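Local structure of uncharacterized protein (Bacteroides dorei DSM 17855, 5TGF) at residues A[182-187]-A[207-212]; A[46-51]-A[305-310]; A[60-65]-A[292-297]. The protein is of unconfirmed function but is probably a hydrolase related to the serine beta-lactamases, and it binds calcium. All coordinates share one frame; numbering follows the deposited sequence.

Contact 1 of 3, residues A[182-187]-A[207-212]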
loop_
_atom_site.group_PDB
_atom_site.type_symbol
_atom_site.label_atom_id
_atom_site.label_comp_id
_atom_site.label_asym_id
_atom_site.label_seq_id
_atom_site.Cartn_x
_atom_site.Cartn_y
_atom_site.Cartn_z
ATOM N N THR A 182 -14.410 1.941 -10.515
ATOM C CA THR A 182 -14.790 1.204 -11.748
ATOM C C THR A 182 -13.683 0.906 -12.720
ATOM O O THR A 182 -13.931 0.238 -13.737
ATOM C CB THR A 182 -15.899 1.934 -12.519
ATOM O OG1 THR A 182 -15.479 3.263 -12.778
ATOM C CG2 THR A 182 -17.192 1.914 -11.676
ATOM N N HIS A 183 -12.467 1.361 -12.444
ATOM C CA HIS A 183 -11.371 1.125 -13.362
ATOM C C HIS A 183 -10.136 0.572 -12.645
ATOM O O HIS A 183 -9.026 0.922 -13.006
ATOM C CB HIS A 183 -11.008 2.444 -14.070
ATOM C CG HIS A 183 -12.123 3.017 -14.884
ATOM N ND1 HIS A 183 -12.870 4.095 -14.465
ATOM C CD2 HIS A 183 -12.645 2.640 -16.077
ATOM C CE1 HIS A 183 -13.800 4.364 -15.368
ATOM N NE2 HIS A 183 -13.698 3.484 -16.344
ATOM N N SER A 184 -10.327 -0.220 -11.599
ATOM C CA SER A 184 -9.215 -0.771 -10.845
ATOM C C SER A 184 -9.132 -2.288 -10.940
ATOM O O SER A 184 -10.161 -2.963 -11.002
ATOM C CB SER A 184 -9.313 -0.355 -9.381
ATOM O OG SER A 184 -9.207 1.044 -9.266
ATOM N N HIS A 185 -7.916 -2.837 -10.916
ATOM C CA HIS A 185 -7.727 -4.293 -10.802
ATOM C C HIS A 185 -6.290 -4.644 -10.402
ATOM O O HIS A 185 -5.357 -3.907 -10.739
ATOM C CB HIS A 185 -8.052 -5.020 -12.104
ATOM C CG HIS A 185 -7.465 -4.401 -13.323
ATOM N ND1 HIS A 185 -6.149 -4.581 -13.689
ATOM C CD2 HIS A 185 -8.004 -3.578 -14.250
ATOM C CE1 HIS A 185 -5.912 -3.924 -14.807
ATOM N NE2 HIS A 185 -7.004 -3.266 -15.142
ATOM N N PHE A 186 -6.142 -5.742 -9.665
ATOM C CA PHE A 186 -4.833 -6.339 -9.319
ATOM C C PHE A 186 -4.339 -7.336 -10.356
ATOM O O PHE A 186 -3.137 -7.570 -10.463
ATOM C CB PHE A 186 -4.935 -7.050 -7.966
ATOM C CG PHE A 186 -4.989 -6.121 -6.780
ATOM C CD1 PHE A 186 -3.820 -5.669 -6.173
ATOM C CD2 PHE A 186 -6.218 -5.706 -6.248
ATOM C CE1 PHE A 186 -3.884 -4.885 -5.015
ATOM C CE2 PHE A 186 -6.274 -4.905 -5.111
ATOM C CZ PHE A 186 -5.113 -4.481 -4.509
ATOM N N ALA A 187 -5.271 -7.944 -11.088
ATOM C CA ALA A 187 -4.965 -8.941 -12.115
ATOM C C ALA A 187 -5.833 -8.649 -13.326
ATOM O O ALA A 187 -6.939 -8.103 -13.161
ATOM C CB ALA A 187 -5.277 -10.334 -11.589
ATOM N N LEU A 207 -6.862 8.093 -10.374
ATOM C CA LEU A 207 -7.013 9.070 -9.316
ATOM C C LEU A 207 -8.408 8.989 -8.683
ATOM O O LEU A 207 -8.502 8.916 -7.445
ATOM C CB LEU A 207 -6.789 10.481 -9.832
ATOM C CG LEU A 207 -7.010 11.599 -8.794
ATOM C CD1 LEU A 207 -5.935 11.515 -7.714
ATOM C CD2 LEU A 207 -7.067 12.985 -9.417
ATOM N N ASN A 208 -9.466 8.936 -9.515
ATOM C CA ASN A 208 -10.837 8.962 -9.007
ATOM C C ASN A 208 -11.144 7.707 -8.201
ATOM O O ASN A 208 -11.719 7.807 -7.131
ATOM C CB ASN A 208 -11.861 9.144 -10.145
ATOM C CG ASN A 208 -11.807 10.534 -10.763
ATOM O OD1 ASN A 208 -11.317 11.490 -10.144
ATOM N ND2 ASN A 208 -12.257 10.647 -12.021
ATOM N N ASP A 209 -10.697 6.542 -8.674
ATOM C CA ASP A 209 -10.897 5.304 -7.942
ATOM C C ASP A 209 -10.197 5.329 -6.586
ATOM O O ASP A 209 -10.803 4.997 -5.568
ATOM C CB ASP A 209 -10.422 4.104 -8.745
ATOM C CG ASP A 209 -11.444 3.640 -9.758
ATOM O OD1 ASP A 209 -12.478 4.344 -9.987
ATOM O OD2 ASP A 209 -11.202 2.551 -10.309
ATOM N N TYR A 210 -8.913 5.691 -6.554
ATOM C CA TYR A 210 -8.157 5.536 -5.316
ATOM C C TYR A 210 -8.585 6.568 -4.257
ATOM O O TYR A 210 -8.561 6.298 -3.059
ATOM C CB TYR A 210 -6.634 5.651 -5.594
ATOM C CG TYR A 210 -5.760 4.955 -4.582
ATOM C CD1 TYR A 210 -5.537 5.510 -3.327
ATOM C CD2 TYR A 210 -5.101 3.767 -4.886
ATOM C CE1 TYR A 210 -4.690 4.909 -2.417
ATOM C CE2 TYR A 210 -4.303 3.131 -3.946
ATOM C CZ TYR A 210 -4.103 3.699 -2.720
ATOM O OH TYR A 210 -3.341 3.054 -1.777
ATOM N N ILE A 211 -9.014 7.740 -4.705
ATOM C CA ILE A 211 -9.572 8.734 -3.781
ATOM C C ILE A 211 -10.811 8.174 -3.053
ATOM O O ILE A 211 -11.014 8.473 -1.889
ATOM C CB ILE A 211 -9.873 10.058 -4.544
ATOM C CG1 ILE A 211 -8.578 10.874 -4.702
ATOM C CG2 ILE A 211 -10.878 10.940 -3.809
ATOM C CD1 ILE A 211 -8.055 11.493 -3.395
ATOM N N ARG A 212 -11.644 7.391 -3.743
ATOM C CA ARG A 212 -12.798 6.748 -3.079
ATOM C C ARG A 212 -12.378 5.800 -1.981
ATOM O O ARG A 212 -12.988 5.779 -0.883
ATOM C CB ARG A 212 -13.715 6.008 -4.075
ATOM C CG ARG A 212 -14.351 6.907 -5.126
ATOM C CD ARG A 212 -14.852 6.089 -6.306
ATOM N NE ARG A 212 -15.539 6.944 -7.259
ATOM C CZ ARG A 212 -16.843 7.167 -7.260
ATOM N NH1 ARG A 212 -17.629 6.543 -6.414
ATOM N NH2 ARG A 212 -17.356 8.002 -8.132
HETATM O O HOH W 1 -11.736 6.211 -12.640
#
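The carboxylate of D209 reaches from the first turn of helix 207-218 into the bend made by T182, H183 and S184, and all the hydrogen bonding between the two segments centres on it. Its CG stands opposite the carbonyl carbon and beside the backbone N (chi1 -82°), which sends both oxygens out from the helix to the loop. OD2 takes the larger share. The backbone N of H183 gives it a bond of 2.8 Å through the syn lone pair, and the hydroxyl of S184 donates to its anti lone pair at 2.7 Å from OG, so two different sides of one oxygen are in use. OD1 accepts the backbone N of T182 at 3.1 Å, also on the syn side but 33° out of the carboxylate plane, a less straight bond than the one from H183. Two successive backbone N-H groups and a hydroxyl thus fix the rotation of a buried acid group, and that many donors would be expected to favour its ionised form.

Water 1 adds a looser tie. It sits 3.0 Å from ND1 of H183 and gives a weak bond to OD1 of D209, bridging the imidazole and the carboxylate, which do not touch directly. The S184 hydroxyl is engaged a second time, by T205 OG1, and the backbone N of D209 bonds to T206 OG1.

R212, one turn further on, bonds to the carbonyl of L179, so the helix meets the end of helix 167-179 as well. L207 and I211 pack on strand 28-35. Here one buried acid on a helix that packs on the sheet ties it to the loop after helix 167-179, within the mixed alpha/beta fold of the serine beta-lactamase family.

Contact 2 of 3, residues A[46-51]-A[305-310]; sequences GSFTGD and FFIAHV
No backbone hydrogen bond joins residues 46-51 to residues 305-310; the two chains come nearest at F48 and A308, whose CA atoms lie 8.6 Å apart. The first segment is a loop leaving strand 38-46, the second the end of strand 302-307 and the chain that follows it. The gap is spanned mainly by the phenyl ring of F48.

With chi1 at -87° the ring leans from the loop to the strand end and brings its CE2 corner to I307 and A308. CE2 is 3.8 Å from the carbonyl O of I307 and 4.2 Å from CA of A308, both approached obliquely to the ring. The same CE2 meets CG2 of I307 at 4.4 Å, a loose apolar touch. Within the loop, the hydroxyl of S47 lies at the ring's edge, in its plane.

Each segment also has its own brace. In the loop, the backbone N of D51 bonds to T49 OG1 at 3.0 Å, an ST turn just past F48. Beyond the strand, H309 ND1 donates to the carbonyl O of V310 at 2.9 Å, while its NE2 is paired with H195.

V54 of strand 54-55 touches F48, I307 and H309. The arrangement is plain packing: the loop after the outermost strand 38-46 folds past strand 28-35 to rest on the end of strand 302-307, at one end of the family's antiparallel sheet.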
loop_
_atom_site.group_PDB
_atom_site.type_symbol
_atom_site.label_atom_id
_atom_site.label_comp_id
_atom_site.label_asym_id
_atom_site.label_seq_id
_atom_site.Cartn_x
_atom_site.Cartn_y
_atom_site.Cartn_z
ATOM N N GLY A 46 -0.014 17.202 -17.928
ATOM C CA GLY A 46 0.350 16.485 -19.139
ATOM C C GLY A 46 -0.847 15.799 -19.750
ATOM O O GLY A 46 -1.900 16.406 -19.885
ATOM N N SER A 47 -0.691 14.523 -20.070
ATOM C CA SER A 47 -1.698 13.732 -20.763
ATOM C C SER A 47 -2.852 13.269 -19.874
ATOM O O SER A 47 -3.860 12.810 -20.384
ATOM C CB SER A 47 -1.025 12.484 -21.401
ATOM O OG SER A 47 -0.056 11.921 -20.508
ATOM N N PHE A 48 -2.718 13.388 -18.556
ATOM C CA PHE A 48 -3.602 12.680 -17.623
ATOM C C PHE A 48 -4.963 13.344 -17.442
ATOM O O PHE A 48 -5.093 14.549 -17.577
ATOM C CB PHE A 48 -2.938 12.603 -16.231
ATOM C CG PHE A 48 -2.043 11.428 -16.043
ATOM C CD1 PHE A 48 -1.174 11.017 -17.043
ATOM C CD2 PHE A 48 -2.109 10.692 -14.871
ATOM C CE1 PHE A 48 -0.332 9.932 -16.854
ATOM C CE2 PHE A 48 -1.288 9.608 -14.682
ATOM C CZ PHE A 48 -0.398 9.223 -15.677
ATOM N N THR A 49 -5.937 12.538 -17.076
ATOM C CA THR A 49 -7.181 12.962 -16.445
ATOM C C THR A 49 -7.371 12.209 -15.140
ATOM O O THR A 49 -6.621 11.280 -14.838
ATOM C CB THR A 49 -8.388 12.615 -17.349
ATOM O OG1 THR A 49 -8.594 11.192 -17.369
ATOM C CG2 THR A 49 -8.189 13.137 -18.756
ATOM N N GLY A 50 -8.468 12.501 -14.428
ATOM C CA GLY A 50 -8.833 11.756 -13.215
ATOM C C GLY A 50 -9.086 10.260 -13.457
ATOM O O GLY A 50 -9.235 9.459 -12.514
ATOM N N ASP A 51 -9.307 9.913 -14.717
ATOM C CA ASP A 51 -9.706 8.578 -15.089
ATOM C C ASP A 51 -8.590 7.827 -15.848
ATOM O O ASP A 51 -8.806 6.734 -16.321
ATOM C CB ASP A 51 -11.013 8.623 -15.891
ATOM C CG ASP A 51 -12.219 9.067 -15.042
ATOM O OD1 ASP A 51 -12.419 8.615 -13.895
ATOM O OD2 ASP A 51 -12.984 9.897 -15.534
ATOM N N PHE A 305 -3.911 11.976 -2.918
ATOM C CA PHE A 305 -3.289 10.976 -3.778
ATOM C C PHE A 305 -2.676 11.701 -4.950
ATOM O O PHE A 305 -3.359 12.490 -5.628
ATOM C CB PHE A 305 -4.316 9.955 -4.235
ATOM C CG PHE A 305 -3.745 8.843 -5.088
ATOM C CD1 PHE A 305 -2.549 8.222 -4.734
ATOM C CD2 PHE A 305 -4.480 8.308 -6.129
ATOM C CE1 PHE A 305 -2.050 7.146 -5.445
ATOM C CE2 PHE A 305 -3.989 7.246 -6.863
ATOM C CZ PHE A 305 -2.761 6.672 -6.540
ATOM N N PHE A 306 -1.385 11.472 -5.176
ATOM C CA PHE A 306 -0.734 11.840 -6.439
ATOM C C PHE A 306 -0.494 10.564 -7.247
ATOM O O PHE A 306 0.152 9.589 -6.755
ATOM C CB PHE A 306 0.597 12.554 -6.162
ATOM C CG PHE A 306 1.453 12.775 -7.373
ATOM C CD1 PHE A 306 1.146 13.782 -8.302
ATOM C CD2 PHE A 306 2.610 12.045 -7.564
ATOM C CE1 PHE A 306 1.984 14.016 -9.392
ATOM C CE2 PHE A 306 3.423 12.259 -8.650
ATOM C CZ PHE A 306 3.094 13.233 -9.586
ATOM N N ILE A 307 -0.985 10.562 -8.493
ATOM C CA ILE A 307 -0.837 9.404 -9.379
ATOM C C ILE A 307 -0.018 9.793 -10.619
ATOM O O ILE A 307 -0.204 10.862 -11.224
ATOM C CB ILE A 307 -2.188 8.777 -9.754
ATOM C CG1 ILE A 307 -2.004 7.392 -10.358
ATOM C CG2 ILE A 307 -2.991 9.691 -10.665
ATOM C CD1 ILE A 307 -3.338 6.683 -10.627
ATOM N N ALA A 308 0.943 8.934 -10.950
ATOM C CA ALA A 308 1.873 9.126 -12.012
ATOM C C ALA A 308 2.771 7.892 -12.101
ATOM O O ALA A 308 2.755 7.055 -11.192
ATOM C CB ALA A 308 2.716 10.373 -11.772
ATOM N N HIS A 309 3.530 7.795 -13.183
ATOM C CA HIS A 309 4.475 6.684 -13.384
ATOM C C HIS A 309 5.754 7.264 -13.986
ATOM O O HIS A 309 5.770 7.763 -15.101
ATOM C CB HIS A 309 3.895 5.570 -14.264
ATOM C CG HIS A 309 4.704 4.304 -14.249
ATOM N ND1 HIS A 309 6.026 4.257 -14.654
ATOM C CD2 HIS A 309 4.409 3.061 -13.803
ATOM C CE1 HIS A 309 6.498 3.031 -14.464
ATOM N NE2 HIS A 309 5.546 2.298 -13.933
ATOM N N VAL A 310 6.832 7.195 -13.230
ATOM C CA VAL A 310 8.140 7.765 -13.652
ATOM C C VAL A 310 8.561 7.175 -14.995
ATOM O O VAL A 310 8.238 6.009 -15.340
ATOM C CB VAL A 310 9.222 7.536 -12.536
ATOM C CG1 VAL A 310 9.663 6.069 -12.534
ATOM C CG2 VAL A 310 10.420 8.467 -12.680
#

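Contact 3 of 3, residues A[60-65]-A[292-297]; sequences GKWVAA and AYPWIN
W62 carries the apolar packing between helix 60-65 and strand 293-297, meeting I296 and P294 with different parts of its indole. The outer six-membered ring brings CZ2 and CH2 to CD1 of I296, with CZ2 to CD1 at 4.0 Å; CG1 of I296 lies equally near CH2. The two side chains cross at about a right angle, and the methyl end of the isoleucine comes up obliquely to the ring. Nearer the fused bond, CE3 touches CG of the P294 ring at 4.2 Å. P294 and I296, two residues apart on the strand, present their side chains to the helix, whereas W295 between them turns its own to the other side of the sheet.

The second kind of contact is between the indole edge and the strand backbone. CZ3 of W62 points at the carbonyl O of P294 from 3.8 Å and at CA of W295 from 4.3 Å, both near the plane of the indole. No hydrogen bond crosses here. The indole extends this far because CG is anti to the backbone N (chi1 -158°), which directs the ring system off the helix and bridges short axes still 10.3 Å apart at closest, at an angle of 60°.

K61, the preceding residue, bonds through NZ to S58, Y147 and G200, a pattern consistent with the SxxK site of serine beta-lactamases. W62 packs the helix against the sheet, and the adjacent K61 may belong to such a site. Around the indole, F213 packs edge-to-face and Y210 and L214 of helix 207-218 add further contacts; on the sheet, strand 293-297 lies between strands 302-307 and 281-285, with W295 meeting helix 328-337 on its other face.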
loop_
_atom_site.group_PDB
_atom_site.type_symbol
_atom_site.label_atom_id
_atom_site.label_comp_id
_atom_site.label_asym_id
_atom_site.label_seq_id
_atom_site.Cartn_x
_atom_site.Cartn_y
_atom_site.Cartn_z
ATOM N N GLY A 60 -0.796 -0.255 -4.197
ATOM C CA GLY A 60 -1.781 -1.311 -3.990
ATOM C C GLY A 60 -1.683 -2.132 -2.716
ATOM O O GLY A 60 -2.651 -2.814 -2.378
ATOM N N LYS A 61 -0.568 -2.059 -1.973
ATOM C CA LYS A 61 -0.448 -2.837 -0.732
ATOM C C LYS A 61 -1.536 -2.431 0.261
ATOM O O LYS A 61 -2.097 -3.280 0.939
ATOM C CB LYS A 61 0.944 -2.717 -0.102
ATOM C CG LYS A 61 2.021 -3.522 -0.804
ATOM C CD LYS A 61 3.368 -3.448 -0.072
ATOM C CE LYS A 61 4.430 -4.351 -0.684
ATOM N NZ LYS A 61 4.943 -3.919 -2.007
ATOM N N TRP A 62 -1.822 -1.139 0.318
ATOM C CA TRP A 62 -2.851 -0.596 1.216
ATOM C C TRP A 62 -4.209 -1.177 0.859
ATOM O O TRP A 62 -4.954 -1.609 1.718
ATOM C CB TRP A 62 -2.871 0.926 1.124
ATOM C CG TRP A 62 -3.484 1.648 2.314
ATOM C CD1 TRP A 62 -4.248 1.116 3.356
ATOM C CD2 TRP A 62 -3.347 3.034 2.592
ATOM N NE1 TRP A 62 -4.555 2.105 4.265
ATOM C CE2 TRP A 62 -4.042 3.292 3.808
ATOM C CE3 TRP A 62 -2.707 4.078 1.934
ATOM C CZ2 TRP A 62 -4.103 4.564 4.372
ATOM C CZ3 TRP A 62 -2.721 5.326 2.511
ATOM C CH2 TRP A 62 -3.414 5.559 3.739
ATOM N N VAL A 63 -4.535 -1.130 -0.419
ATOM C CA VAL A 63 -5.802 -1.688 -0.939
ATOM C C VAL A 63 -5.868 -3.200 -0.730
ATOM O O VAL A 63 -6.895 -3.733 -0.330
ATOM C CB VAL A 63 -6.015 -1.328 -2.422
ATOM C CG1 VAL A 63 -7.343 -1.913 -2.926
ATOM C CG2 VAL A 63 -5.947 0.183 -2.616
ATOM N N ALA A 64 -4.768 -3.905 -0.952
ATOM C CA ALA A 64 -4.786 -5.367 -0.772
ATOM C C ALA A 64 -4.976 -5.778 0.684
ATOM O O ALA A 64 -5.736 -6.713 0.997
ATOM C CB ALA A 64 -3.511 -5.966 -1.340
ATOM N N ALA A 65 -4.339 -5.054 1.601
ATOM C CA ALA A 65 -4.579 -5.261 3.027
ATOM C C ALA A 65 -6.066 -5.017 3.386
ATOM O O ALA A 65 -6.634 -5.742 4.223
ATOM C CB ALA A 65 -3.687 -4.344 3.847
ATOM N N ALA A 292 3.558 6.993 -7.428
ATOM C CA ALA A 292 2.241 7.038 -6.811
ATOM C C ALA A 292 2.402 7.224 -5.288
ATOM O O ALA A 292 3.184 6.492 -4.638
ATOM C CB ALA A 292 1.462 5.759 -7.102
ATOM N N TYR A 293 1.693 8.189 -4.734
ATOM C CA TYR A 293 1.798 8.521 -3.303
ATOM C C TYR A 293 0.411 8.843 -2.745
ATOM O O TYR A 293 -0.077 9.984 -2.899
ATOM C CB TYR A 293 2.700 9.707 -3.105
ATOM C CG TYR A 293 2.920 10.041 -1.636
ATOM C CD1 TYR A 293 3.719 9.229 -0.824
ATOM C CD2 TYR A 293 2.409 11.195 -1.093
ATOM C CE1 TYR A 293 3.923 9.541 0.515
ATOM C CE2 TYR A 293 2.605 11.517 0.228
ATOM C CZ TYR A 293 3.374 10.691 1.031
ATOM O OH TYR A 293 3.534 11.033 2.369
ATOM N N PRO A 294 -0.199 7.871 -2.082
ATOM C CA PRO A 294 -1.377 8.102 -1.306
ATOM C C PRO A 294 -1.066 8.333 0.173
ATOM O O PRO A 294 -0.219 7.640 0.748
ATOM C CB PRO A 294 -2.149 6.805 -1.504
ATOM C CG PRO A 294 -1.068 5.747 -1.589
ATOM C CD PRO A 294 0.168 6.438 -2.090
ATOM N N TRP A 295 -1.773 9.255 0.813
ATOM C CA TRP A 295 -1.579 9.442 2.240
ATOM C C TRP A 295 -2.796 9.950 2.967
ATOM O O TRP A 295 -3.700 10.574 2.365
ATOM C CB TRP A 295 -0.401 10.366 2.495
ATOM C CG TRP A 295 -0.711 11.827 2.421
ATOM C CD1 TRP A 295 -0.817 12.687 3.480
ATOM C CD2 TRP A 295 -0.837 12.633 1.240
ATOM N NE1 TRP A 295 -1.106 13.960 3.027
ATOM C CE2 TRP A 295 -1.056 13.971 1.664
ATOM C CE3 TRP A 295 -0.775 12.363 -0.137
ATOM C CZ2 TRP A 295 -1.269 15.036 0.756
ATOM C CZ3 TRP A 295 -0.986 13.415 -1.044
ATOM C CH2 TRP A 295 -1.197 14.743 -0.585
ATOM N N ILE A 296 -2.762 9.755 4.275
ATOM C CA ILE A 296 -3.700 10.386 5.187
ATOM C C ILE A 296 -2.869 11.063 6.282
ATOM O O ILE A 296 -1.919 10.461 6.819
ATOM C CB ILE A 296 -4.625 9.351 5.808
ATOM C CG1 ILE A 296 -5.592 8.790 4.764
ATOM C CG2 ILE A 296 -5.375 9.918 6.994
ATOM C CD1 ILE A 296 -6.436 7.657 5.316
ATOM N N ASN A 297 -3.216 12.312 6.613
ATOM C CA ASN A 297 -2.682 12.988 7.800
ATOM C C ASN A 297 -3.844 13.366 8.721
ATOM O O ASN A 297 -4.656 14.275 8.405
ATOM C CB ASN A 297 -1.846 14.207 7.421
ATOM C CG ASN A 297 -1.153 14.842 8.640
ATOM O OD1 ASN A 297 -1.803 15.203 9.623
ATOM N ND2 ASN A 297 0.161 14.918 8.598
#

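Y210 and F305, on segments of contacts 1 and 2, pack where the three contacts adjoin. Y210, from helix 207-218 of contact 1, stacks on F305 of contact 2, with Y210 CB 3.3 Å from F305 CE2, and its CE1 lies 3.3 Å from P294 CB of contact 3. N208 ND2 also bonds to D51 OD1 at 2.8 Å, tying contact 1 to the loop of contact 2. Contacts 2 and 3 share a sheet: F306 O pairs with Y293 N at 2.9 Å. Centres lie about 12 Å apart for contact 1 with either neighbour, and about 16 Å for contacts 2 and 3. Contact 3 alone includes K61 of the putative SxxK site.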